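Local structure of hydrolase (Thermus thermophilus, 1UFO) at residues M1-E6 with A17-A22; Y82-L86 with G154-Y159; P174-L178 with V226-F230. The protein is of undetermined function but belongs to the alpha/beta hydrolase fold enzymes and probably acts as a serine hydrolase. All coordinates share one frame; numbering follows the deposited sequence. Where two conformers were deposited one is given.

Contact 1: M1-E6 with A17-A22; sequences MRVRTE and ARIPEA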
# COMPACT_ATOMS: atom_id res chain seq x y z
N MSE A 1 14.17 6.76 20.12
CA MSE A 1 15.26 7.24 19.19
C MSE A 1 15.41 8.76 19.30
O MSE A 1 14.46 9.51 19.12
CB MSE A 1 14.87 6.80 17.75
CG MSE A 1 15.80 7.34 16.61
SE MSE A 1 17.33 6.18 16.48
CE MSE A 1 16.95 4.99 15.12
N ARG A 2 16.59 9.24 19.66
CA ARG A 2 16.76 10.66 19.74
C ARG A 2 16.88 11.11 18.28
O ARG A 2 17.43 10.39 17.46
CB ARG A 2 18.02 11.01 20.53
CG ARG A 2 18.02 10.29 21.88
CD ARG A 2 19.34 10.46 22.58
NE ARG A 2 19.78 11.83 22.78
CZ ARG A 2 20.95 12.10 23.36
NH1 ARG A 2 21.70 11.08 23.75
NH2 ARG A 2 21.37 13.34 23.56
N VAL A 3 16.26 12.24 17.97
CA VAL A 3 16.28 12.82 16.62
C VAL A 3 16.56 14.29 16.77
O VAL A 3 15.98 14.97 17.64
CB VAL A 3 14.89 12.71 15.91
CG1 VAL A 3 14.97 13.32 14.53
CG2 VAL A 3 14.50 11.29 15.83
N ARG A 4 17.41 14.85 15.93
CA ARG A 4 17.66 16.26 16.05
C ARG A 4 17.59 16.88 14.68
O ARG A 4 17.87 16.23 13.70
CB ARG A 4 19.02 16.54 16.66
CG ARG A 4 20.13 16.07 15.78
CD ARG A 4 21.41 16.02 16.58
NE ARG A 4 21.66 17.24 17.34
CZ ARG A 4 21.87 18.44 16.82
NH1 ARG A 4 22.10 19.50 17.59
NH2 ARG A 4 21.83 18.58 15.50
N THR A 5 17.24 18.15 14.64
CA THR A 5 17.13 18.85 13.41
C THR A 5 18.29 19.75 13.21
O THR A 5 18.69 20.45 14.14
CB THR A 5 15.84 19.68 13.42
OG1 THR A 5 14.75 18.76 13.56
CG2 THR A 5 15.67 20.51 12.10
N GLU A 6 18.87 19.72 12.02
CA GLU A 6 19.93 20.64 11.72
C GLU A 6 19.97 21.03 10.27
O GLU A 6 19.27 20.42 9.43
CB GLU A 6 21.30 20.11 12.13
CG GLU A 6 21.62 18.69 11.89
CD GLU A 6 22.96 18.34 12.59
OE1 GLU A 6 22.99 17.82 13.74
OE2 GLU A 6 23.98 18.63 11.99
N ALA A 17 17.85 18.86 7.74
CA ALA A 17 18.04 17.45 8.04
C ALA A 17 17.41 17.02 9.35
O ALA A 17 17.52 17.75 10.36
CB ALA A 17 19.54 17.09 8.09
N ARG A 18 16.73 15.89 9.35
CA ARG A 18 16.19 15.35 10.60
C ARG A 18 16.99 14.09 10.80
O ARG A 18 16.87 13.08 10.09
CB ARG A 18 14.70 15.04 10.44
CG ARG A 18 14.05 14.70 11.74
CD ARG A 18 13.36 15.95 12.42
NE ARG A 18 12.52 15.46 13.53
CZ ARG A 18 11.62 14.48 13.36
NH1 ARG A 18 11.45 13.96 12.13
NH2 ARG A 18 10.97 13.95 14.42
N ILE A 19 17.88 14.16 11.80
CA ILE A 19 18.86 13.11 11.98
C ILE A 19 18.67 12.22 13.20
O ILE A 19 18.78 12.70 14.35
CB ILE A 19 20.28 13.75 12.04
CG1 ILE A 19 20.50 14.63 10.79
CG2 ILE A 19 21.34 12.63 12.24
CD1 ILE A 19 21.99 15.32 10.68
N PRO A 20 18.42 10.93 12.99
CA PRO A 20 18.22 10.04 14.16
C PRO A 20 19.60 9.68 14.70
O PRO A 20 20.60 9.74 13.98
CB PRO A 20 17.48 8.83 13.59
CG PRO A 20 17.99 8.76 12.14
CD PRO A 20 18.23 10.22 11.71
N GLU A 21 19.64 9.19 15.94
CA GLU A 21 20.96 8.90 16.46
C GLU A 21 21.57 7.68 15.85
O GLU A 21 22.80 7.53 15.87
CB GLU A 21 20.91 8.69 17.99
CG GLU A 21 20.17 7.45 18.42
CD GLU A 21 19.97 7.39 19.96
OE1 GLU A 21 18.79 7.54 20.41
OE2 GLU A 21 20.99 7.26 20.70
N ALA A 22 20.75 6.83 15.22
CA ALA A 22 21.25 5.61 14.59
C ALA A 22 20.70 5.53 13.16
O ALA A 22 19.75 4.79 12.91
CB ALA A 22 20.82 4.32 15.34
O HOH W 1 14.22 17.00 15.15
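In the N-terminal beta hairpin, Arg4 and Ile19 form an antiparallel hydrogen-bonded pair: Ile19 N reaches Arg4 O over 2.8 Å in a nearly straight bond, and Arg4 N returns to Ile19 O at 3.0 Å from above the carbonyl plane. Glu6 and Ala17 repeat the exchange, with Ala17 N 2.7 Å from Glu6 O. Thr5 with Arg18 lies between them and Val3 with Pro20 just before; both are non-hydrogen-bonded pairs, and proline, lacking an N-H, loses no bond to strand 3-10 there. The hairpin, strands 3-10 and 13-20, forms the edge of the central sheet, and Ala17, Ile19 and Pro20 also pack on strand 52-56. On the face of Val3 and Thr5, chi1 of Arg18 (-171°) sets its CG tightly against Val3 CG1 (3.2 Å), and the bend at chi2 (95°) carries CD and the guanidinium on past that methyl and Thr5 OG1. Val3 CG1 lies 3.4 Å above the guanidinium plane, toward its rim, with Thr5 OG1 at the edge; the charge itself is met by Glu49. Beyond the strand, Glu21 OE1 accepts Arg2 N (2.9 Å) on the anti side, well out of the carboxylate plane, and selenomethionine Met1 lays CG beside Pro20 CB at 3.8 Å.

Contact 2: Y82-L86 with G154-Y159; sequences YRVAL and GVLALY
Apolar contacts carry most of the meeting of Tyr82 and Leu86 with Val155 and Leu158, where segments 82-86 and 154-159, of helices 77-103 and 153-160, cross at 91°. The shorter helix lies in the excursion after strand 132-135, where alpha/beta hydrolases often carry cap insertions. Tyr82 CB sits against both methyls of Val155, 3.8 Å from CG1, and 4.0 Å from Leu158 CD1. The same Leu158 methyl meets Leu86 CG at 4.0 Å, the two leucines meeting end on. Leu86 CD1 also rests on the other backbone, 3.8 Å from Gly154 O. With an alanine in place of Leu86, Leu158 CD1 and the Gly154 carbonyl would probably lose the side chain packed on them, and a gap would be likely to open at the crossing.

The aromatic contact is an offset edge-to-face pair: the edge of Tyr159 turns to the face of Tyr82, with centroids 5.9 Å apart and planes at 85°. Both hydroxyls are engaged by the backbone of Met142, Tyr82 OH with its N and Tyr159 OH with its O, which pins the hydroxyl ends of the rings.

The charged member is Arg83, whose chain bends at chi2 (48°) and again at chi3, curling the guanidinium round toward Gly154. Arg83 NH1 lies 3.9 Å from Gly154 CA and forms a salt bridge with Asp152; a CB on Gly154 would fall 2.6 Å from Arg83 NH1, so glycine suits the site.

Dispersion and ring contacts thus hold the helices together, while the connection leading into helix 153-160 satisfies the polar ends of Tyr82, Arg83 and Tyr159.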
# COMPACT_ATOMS: atom_id res chain seq x y z
N TYR A 82 7.44 24.01 -14.65
CA TYR A 82 8.40 22.96 -15.02
C TYR A 82 9.85 23.40 -15.10
O TYR A 82 10.78 22.57 -15.03
CB TYR A 82 7.94 22.22 -16.27
CG TYR A 82 6.73 21.37 -15.93
CD1 TYR A 82 5.46 21.72 -16.37
CD2 TYR A 82 6.86 20.29 -15.08
CE1 TYR A 82 4.35 21.00 -15.97
CE2 TYR A 82 5.72 19.56 -14.62
CZ TYR A 82 4.47 19.93 -15.07
OH TYR A 82 3.38 19.33 -14.47
N ARG A 83 10.07 24.72 -15.21
CA ARG A 83 11.46 25.20 -15.10
C ARG A 83 11.89 25.05 -13.61
O ARG A 83 13.04 24.63 -13.31
CB ARG A 83 11.51 26.65 -15.60
CG ARG A 83 12.85 27.35 -15.31
CD ARG A 83 14.09 26.49 -15.71
NE ARG A 83 14.07 26.05 -17.11
CZ ARG A 83 14.91 25.16 -17.64
NH1 ARG A 83 14.83 24.81 -18.92
NH2 ARG A 83 15.88 24.58 -16.90
N VAL A 84 11.00 25.36 -12.66
CA VAL A 84 11.31 25.06 -11.21
C VAL A 84 11.61 23.52 -11.10
O VAL A 84 12.62 23.15 -10.47
CB VAL A 84 10.11 25.32 -10.31
CG1 VAL A 84 10.36 24.71 -8.85
CG2 VAL A 84 9.89 26.87 -10.13
N ALA A 85 10.81 22.65 -11.72
CA ALA A 85 11.06 21.19 -11.65
C ALA A 85 12.40 20.77 -12.22
O ALA A 85 13.12 19.97 -11.61
CB ALA A 85 9.96 20.44 -12.39
N LEU A 86 12.77 21.35 -13.36
CA LEU A 86 14.07 21.00 -13.95
C LEU A 86 15.25 21.47 -13.05
O LEU A 86 16.28 20.77 -12.99
CB LEU A 86 14.14 21.64 -15.37
CG LEU A 86 13.28 20.86 -16.38
CD1 LEU A 86 13.15 21.78 -17.59
CD2 LEU A 86 13.93 19.53 -16.77
N GLY A 154 13.54 23.44 -22.68
CA GLY A 154 13.62 22.34 -21.72
C GLY A 154 12.26 21.88 -21.29
O GLY A 154 12.10 20.69 -21.03
N VAL A 155 11.30 22.81 -21.15
CA VAL A 155 9.96 22.39 -20.74
C VAL A 155 9.26 21.73 -21.94
O VAL A 155 8.52 20.74 -21.74
CB VAL A 155 9.15 23.60 -20.24
CG1 VAL A 155 7.71 23.16 -19.94
CG2 VAL A 155 9.80 24.17 -19.00
N LEU A 156 9.49 22.23 -23.16
CA LEU A 156 8.85 21.59 -24.31
C LEU A 156 9.32 20.13 -24.41
O LEU A 156 8.57 19.26 -24.78
CB LEU A 156 9.13 22.36 -25.66
CG LEU A 156 8.49 23.77 -25.66
CD1 LEU A 156 9.05 24.67 -26.74
CD2 LEU A 156 6.97 23.60 -25.78
N ALA A 157 10.60 19.89 -24.10
CA ALA A 157 11.13 18.55 -24.15
C ALA A 157 10.44 17.60 -23.22
O ALA A 157 10.31 16.42 -23.54
CB ALA A 157 12.63 18.55 -23.86
N LEU A 158 10.02 18.10 -22.05
CA LEU A 158 9.31 17.27 -21.07
C LEU A 158 7.94 16.86 -21.61
O LEU A 158 7.48 15.79 -21.28
CB LEU A 158 9.08 18.04 -19.73
CG LEU A 158 10.27 18.41 -18.93
CD1 LEU A 158 9.95 19.11 -17.68
CD2 LEU A 158 11.01 17.08 -18.65
N TYR A 159 7.28 17.71 -22.40
CA TYR A 159 5.99 17.36 -22.96
C TYR A 159 6.15 16.42 -24.16
O TYR A 159 5.37 15.52 -24.39
CB TYR A 159 5.20 18.64 -23.34
CG TYR A 159 4.43 19.25 -22.20
CD1 TYR A 159 5.02 20.16 -21.30
CD2 TYR A 159 3.11 18.82 -21.93
CE1 TYR A 159 4.34 20.64 -20.16
CE2 TYR A 159 2.43 19.30 -20.80
CZ TYR A 159 3.03 20.20 -19.92
OH TYR A 159 2.43 20.60 -18.79

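Contact 3: P174-L178 with V226-F230; sequences PLLHL and VGLAF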
# COMPACT_ATOMS: atom_id res chain seq x y z
N PRO A 174 12.76 0.23 -7.44
CA PRO A 174 11.48 0.11 -6.75
C PRO A 174 10.76 1.46 -6.67
O PRO A 174 11.34 2.46 -6.29
CB PRO A 174 11.81 -0.37 -5.34
CG PRO A 174 13.15 -1.29 -5.62
CD PRO A 174 13.89 -0.40 -6.68
N LEU A 175 9.50 1.45 -7.04
CA LEU A 175 8.75 2.68 -7.12
C LEU A 175 7.34 2.47 -6.65
O LEU A 175 6.62 1.62 -7.16
CB LEU A 175 8.72 3.20 -8.59
CG LEU A 175 7.75 4.35 -8.96
CD1 LEU A 175 8.19 5.52 -8.16
CD2 LEU A 175 7.83 4.66 -10.40
N LEU A 176 6.94 3.27 -5.65
CA LEU A 176 5.56 3.17 -5.13
C LEU A 176 4.85 4.49 -5.32
O LEU A 176 5.38 5.50 -4.87
CB LEU A 176 5.55 2.83 -3.60
CG LEU A 176 4.22 3.01 -2.92
CD1 LEU A 176 3.26 1.97 -3.59
CD2 LEU A 176 4.38 2.71 -1.43
N HIS A 177 3.71 4.48 -6.00
CA HIS A 177 2.91 5.71 -6.15
C HIS A 177 1.82 5.61 -5.07
O HIS A 177 1.16 4.58 -4.92
CB HIS A 177 2.26 5.82 -7.54
CG HIS A 177 2.95 6.75 -8.46
ND1 HIS A 177 2.69 8.11 -8.48
CD2 HIS A 177 3.96 6.55 -9.37
CE1 HIS A 177 3.49 8.70 -9.37
NE2 HIS A 177 4.27 7.77 -9.91
N LEU A 178 1.67 6.69 -4.27
CA LEU A 178 0.66 6.70 -3.21
C LEU A 178 -0.28 7.85 -3.60
O LEU A 178 0.17 8.96 -3.92
CB LEU A 178 1.29 7.02 -1.82
CG LEU A 178 2.37 5.97 -1.50
CD1 LEU A 178 3.81 6.49 -1.81
CD2 LEU A 178 2.26 5.64 0.03
N VAL A 226 2.37 3.74 4.97
CA VAL A 226 2.56 2.69 3.96
C VAL A 226 3.90 2.90 3.21
O VAL A 226 4.61 1.96 2.87
CB VAL A 226 1.37 2.69 2.98
CG1 VAL A 226 1.65 1.81 1.80
CG2 VAL A 226 0.15 2.19 3.74
N GLY A 227 4.26 4.16 2.98
CA GLY A 227 5.49 4.44 2.27
C GLY A 227 6.70 4.00 3.12
O GLY A 227 7.68 3.54 2.53
N LEU A 228 6.61 4.11 4.44
CA LEU A 228 7.70 3.71 5.31
C LEU A 228 7.87 2.18 5.24
O LEU A 228 8.99 1.67 5.17
CB LEU A 228 7.39 4.17 6.73
CG LEU A 228 8.43 3.82 7.80
CD1 LEU A 228 9.79 4.49 7.49
CD2 LEU A 228 7.86 4.38 9.11
N ALA A 229 6.76 1.46 5.13
CA ALA A 229 6.85 -0.02 5.00
C ALA A 229 7.53 -0.39 3.68
O ALA A 229 8.33 -1.29 3.67
CB ALA A 229 5.40 -0.64 5.04
N PHE A 230 7.21 0.29 2.59
CA PHE A 230 7.79 0.02 1.29
C PHE A 230 9.30 0.24 1.34
O PHE A 230 10.03 -0.60 0.83
CB PHE A 230 7.12 0.93 0.26
CG PHE A 230 7.51 0.64 -1.18
CD1 PHE A 230 6.81 -0.34 -1.92
CD2 PHE A 230 8.51 1.38 -1.81
CE1 PHE A 230 7.10 -0.55 -3.25
CE2 PHE A 230 8.80 1.15 -3.19
CZ PHE A 230 8.09 0.17 -3.93
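Phe230 N to Val226 O, 3.1 Å, is the helical backbone bond that sets Val226 and Phe230 one turn apart, and both side chains meet Leu176 on the neighbouring strand. Everything that passes between strand and helix is apolar. Phe230 carries its CG anti to the backbone N (chi1 -173°), which sends the ring out to the strand. There Leu176 CB stands over the centre of one face, 3.5 Å from the Phe230 centroid and only 3° off the ring normal, a well-formed CH-pi contact. The two side chains run past one another in opposite senses, and Leu176 CD2 reaches back to Phe230 CB at 3.7 Å. The ring's far end touches the strand backbone, with Phe230 CZ 3.6 Å from Leu175 C, and Pro174 CB flanks it at 4.0 Å from Phe230 CE2. About a turn before Phe230 in the helix, Gly227 N lies 3.9 Å from Leu178 CD2, a methyl that packs on the glycine backbone. Val226 CG1 meets both leucines more loosely. The second subunit approaches the same helix: its Val226 packs on Val226 and its Leu222 on Phe230. Segments 175-178 and 226-230 run antiparallel (175°); a C-terminal helix laid in this way along a strand, covering one face of the central sheet, is characteristic of the alpha/beta hydrolase fold, and here that helix also serves the dimer interface.

How the contacts relate
From the N terminus, contact 1 closes first and locally, folding strand 3-10 back on strand 13-20 at one border of the sheet. Strands 25-30 and 52-56 follow before contact 2 opens; strands 107-112 and 132-135 lie within the 67 residues between its segments, and it closes on the opposite side of the chain's centre from contact 1. The centres of contacts 1 and 2 are 35 Å apart. Strand 175-180 follows helix 153-160 and opens contact 3, which closes when helix 221-236 returns to that strand. The three are in series, neither nesting nor crossing. Contacts 1 and 3 reach the same sheet, centres 22 Å apart, whereas contact 2 ties the short helix 153-160 to helix 77-103.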